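PDB 3EGO: probable 2-dehydropantoate 2-reductase from Bacillus subtilis, which probably catalyses the NADPH-dependent reduction of 2-dehydropantoate (ketopantoate) to (R)-pantoate in pantothenate biosynthesis. Local coordinates for residues V27-A37 / C58-F68. Numbering follows the deposited sequence.
Sequences VTVVTRRQEQA and CSADTSINSDF
Thr28 meets Phe68 at the ring edge, OG1 lying near the ring plane 3.5 Å from CE1, with the two side chains at about a right angle. With OG1 beside the backbone N (chi1 -46°), CG2 falls anti to that nitrogen and its methyl lies over the neighbouring strand, 3.5 Å from Ala60 N, while OG1 also reaches Ser59 CB. Cut back to an alanine, Thr28 would probably leave the edge of Phe68 and the Ser59-Ala60 peptide without these two branches, opening a gap between strand and ring. Further along the same face, Val30 CG1 packs 3.8 Å from Ser63 C and more loosely faces Ile64 CG1. On the other face Val29 CG2 touches Cys58 SG at 3.5 Å; Val27 CG1 also touches this sulfur. Between these two faces, strands 27-30 and 59-61 run parallel, their short axes 28° apart. Ser59 N donates to Val27 O, Val29 N to Ser59 O, Asp61 N to Val29 O, and Thr31 N to Asp61 O. Strand 26-30 lies between strand 4-8 and strand 52-61, all parallel, in the Rossmann-type NADP-binding domain, and Val29 lies close to Gly10 of the glycine-rich loop, a probable cofactor site. Beyond the strand, helix 34-43 brings Ala37 CB to 3.8 Å from Ala60 CB. Thr62 CG2 lies against Thr31 O and Gln34 CA, and its OG1 accepts a weak hydrogen bond from Gln34 NE2 (3.3 Å). Asp61 opens an Asx turn, OD2 accepting Ser63 N from above the carboxylate plane; the same oxygen takes Thr62 N (2.8 Å) on its anti lone pair, and the two bonds hold the chain as it leaves the strand. Thr31 OG1 donates to Arg33 O, which also receives Ala37 N in the first turn of the helix.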
loop_
_atom_site.group_PDB
_atom_site.type_symbol
_atom_site.label_atom_id
_atom_site.label_comp_id
_atom_site.label_asym_id
_atom_site.label_seq_id
_atom_site.Cartn_x
_atom_site.Cartn_y
_atom_site.Cartn_z
ATOM N N VAL A 27 -36.485 6.657 -22.578
ATOM C CA VAL A 27 -35.441 6.034 -21.755
ATOM C C VAL A 27 -36.013 5.281 -20.565
ATOM O O VAL A 27 -36.956 5.736 -19.924
ATOM C CB VAL A 27 -34.432 7.104 -21.219
ATOM C CG1 VAL A 27 -33.393 6.471 -20.326
ATOM C CG2 VAL A 27 -33.775 7.828 -22.385
ATOM N N THR A 28 -35.423 4.125 -20.308
ATOM C CA THR A 28 -35.608 3.395 -19.071
ATOM C C THR A 28 -34.254 3.161 -18.437
ATOM O O THR A 28 -33.324 2.688 -19.106
ATOM C CB THR A 28 -36.173 2.016 -19.360
ATOM O OG1 THR A 28 -37.269 2.153 -20.302
ATOM C CG2 THR A 28 -36.662 1.345 -18.071
ATOM N N VAL A 29 -34.159 3.453 -17.138
ATOM C CA VAL A 29 -32.987 3.085 -16.356
ATOM C C VAL A 29 -33.233 1.733 -15.726
ATOM O O VAL A 29 -34.247 1.550 -15.040
ATOM C CB VAL A 29 -32.746 4.140 -15.278
ATOM C CG1 VAL A 29 -31.536 3.781 -14.371
ATOM C CG2 VAL A 29 -32.496 5.465 -15.984
ATOM N N VAL A 30 -32.345 0.785 -16.004
ATOM C CA VAL A 30 -32.434 -0.555 -15.437
ATOM C C VAL A 30 -31.455 -0.573 -14.267
ATOM O O VAL A 30 -30.232 -0.521 -14.455
ATOM C CB VAL A 30 -32.070 -1.639 -16.489
ATOM C CG1 VAL A 30 -32.048 -3.046 -15.857
ATOM C CG2 VAL A 30 -32.992 -1.558 -17.697
ATOM N N THR A 31 -32.017 -0.558 -13.060
ATOM C CA THR A 31 -31.256 -0.442 -11.811
ATOM C C THR A 31 -31.343 -1.788 -11.094
ATOM O O THR A 31 -32.339 -2.475 -11.194
ATOM C CB THR A 31 -31.881 0.627 -10.854
ATOM O OG1 THR A 31 -33.219 0.256 -10.496
ATOM C CG2 THR A 31 -31.955 1.998 -11.489
ATOM N N ARG A 32 -30.319 -2.165 -10.342
ATOM C CA ARG A 32 -30.406 -3.422 -9.603
ATOM C C ARG A 32 -31.338 -3.323 -8.378
ATOM O O ARG A 32 -31.941 -4.331 -7.978
ATOM C CB ARG A 32 -29.016 -3.931 -9.197
ATOM C CG ARG A 32 -28.456 -3.315 -7.902
ATOM C CD ARG A 32 -27.427 -4.235 -7.269
ATOM N NE ARG A 32 -28.026 -5.434 -6.669
ATOM C CZ ARG A 32 -27.460 -6.644 -6.685
ATOM N NH1 ARG A 32 -26.293 -6.827 -7.292
ATOM N NH2 ARG A 32 -28.060 -7.675 -6.108
ATOM N N ARG A 33 -31.480 -2.122 -7.804
ATOM C CA ARG A 33 -32.386 -1.922 -6.634
ATOM C C ARG A 33 -33.785 -1.370 -6.969
ATOM O O ARG A 33 -33.934 -0.275 -7.528
ATOM C CB ARG A 33 -31.726 -1.045 -5.575
ATOM C CG ARG A 33 -30.315 -1.477 -5.234
ATOM C CD ARG A 33 -29.571 -0.388 -4.479
ATOM N NE ARG A 33 -29.080 0.712 -5.319
ATOM C CZ ARG A 33 -29.485 1.982 -5.219
ATOM N NH1 ARG A 33 -30.403 2.344 -4.331
ATOM N NH2 ARG A 33 -28.967 2.898 -6.010
ATOM N N GLN A 34 -34.823 -2.140 -6.626
ATOM C CA GLN A 34 -36.210 -1.713 -6.908
ATOM C C GLN A 34 -36.524 -0.330 -6.326
ATOM O O GLN A 34 -37.349 0.434 -6.851
ATOM C CB GLN A 34 -37.185 -2.793 -6.377
ATOM C CG GLN A 34 -38.560 -2.803 -7.033
ATOM C CD GLN A 34 -39.011 -4.229 -7.375
ATOM O OE1 GLN A 34 -39.951 -4.759 -6.777
ATOM N NE2 GLN A 34 -38.317 -4.863 -8.334
ATOM N N GLU A 35 -35.871 0.014 -5.227
ATOM C CA GLU A 35 -36.138 1.305 -4.582
ATOM C C GLU A 35 -35.665 2.459 -5.450
ATOM O O GLU A 35 -36.272 3.545 -5.467
ATOM C CB GLU A 35 -35.411 1.376 -3.253
ATOM C CG GLU A 35 -34.110 0.635 -3.305
ATOM C CD GLU A 35 -33.149 1.091 -2.234
ATOM O OE1 GLU A 35 -33.628 1.659 -1.206
ATOM O OE2 GLU A 35 -31.927 0.886 -2.435
ATOM N N GLN A 36 -34.546 2.257 -6.142
ATOM C CA GLN A 36 -34.161 3.311 -7.075
ATOM C C GLN A 36 -35.095 3.332 -8.261
ATOM O O GLN A 36 -35.532 4.374 -8.669
ATOM C CB GLN A 36 -32.753 3.099 -7.574
ATOM C CG GLN A 36 -32.376 4.195 -8.606
ATOM C CD GLN A 36 -30.912 4.085 -9.003
ATOM O OE1 GLN A 36 -30.334 3.005 -8.996
ATOM N NE2 GLN A 36 -30.309 5.210 -9.333
ATOM N N ALA A 37 -35.370 2.166 -8.850
ATOM C CA ALA A 37 -36.277 2.095 -9.979
ATOM C C ALA A 37 -37.612 2.742 -9.648
ATOM O O ALA A 37 -38.172 3.480 -10.460
ATOM C CB ALA A 37 -36.439 0.635 -10.464
ATOM N N CYS A 58 -38.508 9.612 -16.770
ATOM C CA CYS A 58 -37.764 8.453 -17.255
ATOM C C CYS A 58 -38.480 7.210 -16.727
ATOM O O CYS A 58 -38.987 7.254 -15.619
ATOM C CB CYS A 58 -36.350 8.539 -16.634
ATOM S SG CYS A 58 -35.124 7.405 -17.195
ATOM N N SER A 59 -38.467 6.104 -17.468
ATOM C CA SER A 59 -38.944 4.835 -16.895
ATOM C C SER A 59 -37.781 4.139 -16.202
ATOM O O SER A 59 -36.616 4.524 -16.384
ATOM C CB SER A 59 -39.564 3.917 -17.961
ATOM O OG SER A 59 -40.533 4.633 -18.699
ATOM N N ALA A 60 -38.089 3.129 -15.392
ATOM C CA ALA A 60 -37.068 2.374 -14.697
ATOM C C ALA A 60 -37.517 0.924 -14.467
ATOM O O ALA A 60 -38.712 0.616 -14.498
ATOM C CB ALA A 60 -36.701 3.054 -13.395
ATOM N N ASP A 61 -36.571 0.037 -14.246
ATOM C CA ASP A 61 -36.884 -1.366 -14.086
ATOM C C ASP A 61 -35.680 -2.013 -13.443
ATOM O O ASP A 61 -34.623 -1.393 -13.361
ATOM C CB ASP A 61 -37.135 -2.002 -15.450
ATOM C CG ASP A 61 -38.183 -3.098 -15.405
ATOM O OD1 ASP A 61 -39.129 -3.014 -16.231
ATOM O OD2 ASP A 61 -38.053 -4.025 -14.557
ATOM N N THR A 62 -35.837 -3.267 -13.002
ATOM C CA THR A 62 -34.772 -3.977 -12.334
ATOM C C THR A 62 -34.348 -5.104 -13.253
ATOM O O THR A 62 -33.453 -5.874 -12.959
ATOM C CB THR A 62 -35.238 -4.501 -10.955
ATOM O OG1 THR A 62 -36.517 -5.110 -11.092
ATOM C CG2 THR A 62 -35.386 -3.336 -9.970
ATOM N N SER A 63 -34.984 -5.156 -14.409
ATOM C CA SER A 63 -34.592 -6.139 -15.394
ATOM C C SER A 63 -34.780 -5.583 -16.793
ATOM O O SER A 63 -35.538 -4.640 -17.011
ATOM C CB SER A 63 -35.405 -7.419 -15.187
ATOM O OG SER A 63 -36.786 -7.105 -15.332
ATOM N N ILE A 64 -34.049 -6.157 -17.738
ATOM C CA ILE A 64 -34.205 -5.797 -19.144
ATOM C C ILE A 64 -35.399 -6.596 -19.642
ATOM O O ILE A 64 -35.306 -7.800 -19.890
ATOM C CB ILE A 64 -32.958 -6.171 -19.981
ATOM C CG1 ILE A 64 -31.698 -5.546 -19.377
ATOM C CG2 ILE A 64 -33.110 -5.736 -21.468
ATOM C CD1 ILE A 64 -30.438 -6.045 -19.996
ATOM N N ASN A 65 -36.543 -5.950 -19.752
ATOM C CA ASN A 65 -37.682 -6.690 -20.235
ATOM C C ASN A 65 -38.421 -5.957 -21.353
ATOM O O ASN A 65 -39.638 -6.114 -21.541
ATOM C CB ASN A 65 -38.581 -7.204 -19.090
ATOM C CG ASN A 65 -38.803 -6.182 -18.013
ATOM O OD1 ASN A 65 -39.440 -5.152 -18.246
ATOM N ND2 ASN A 65 -38.302 -6.466 -16.812
ATOM N N SER A 66 -37.647 -5.147 -22.077
ATOM C CA SER A 66 -38.050 -4.612 -23.380
ATOM C C SER A 66 -37.048 -4.953 -24.478
ATOM O O SER A 66 -35.908 -5.395 -24.211
ATOM C CB SER A 66 -38.290 -3.096 -23.337
ATOM O OG SER A 66 -39.446 -2.783 -22.583
ATOM N N ASP A 67 -37.505 -4.782 -25.719
ATOM C CA ASP A 67 -36.636 -4.822 -26.880
ATOM C C ASP A 67 -36.187 -3.387 -27.168
ATOM O O ASP A 67 -36.848 -2.652 -27.911
ATOM C CB ASP A 67 -37.378 -5.402 -28.096
ATOM C CG ASP A 67 -37.334 -6.923 -28.142
ATOM O OD1 ASP A 67 -36.734 -7.534 -27.224
ATOM O OD2 ASP A 67 -37.892 -7.509 -29.106
ATOM N N PHE A 68 -35.065 -2.983 -26.578
ATOM C CA PHE A 68 -34.598 -1.602 -26.755
ATOM C C PHE A 68 -33.897 -1.432 -28.086
ATOM O O PHE A 68 -33.273 -2.357 -28.573
ATOM C CB PHE A 68 -33.671 -1.203 -25.612
ATOM C CG PHE A 68 -34.364 -1.144 -24.296
ATOM C CD1 PHE A 68 -35.138 -0.041 -23.962
ATOM C CD2 PHE A 68 -34.277 -2.202 -23.407
ATOM C CE1 PHE A 68 -35.797 0.040 -22.733
ATOM C CE2 PHE A 68 -34.937 -2.140 -22.176
ATOM C CZ PHE A 68 -35.688 -1.033 -21.833
#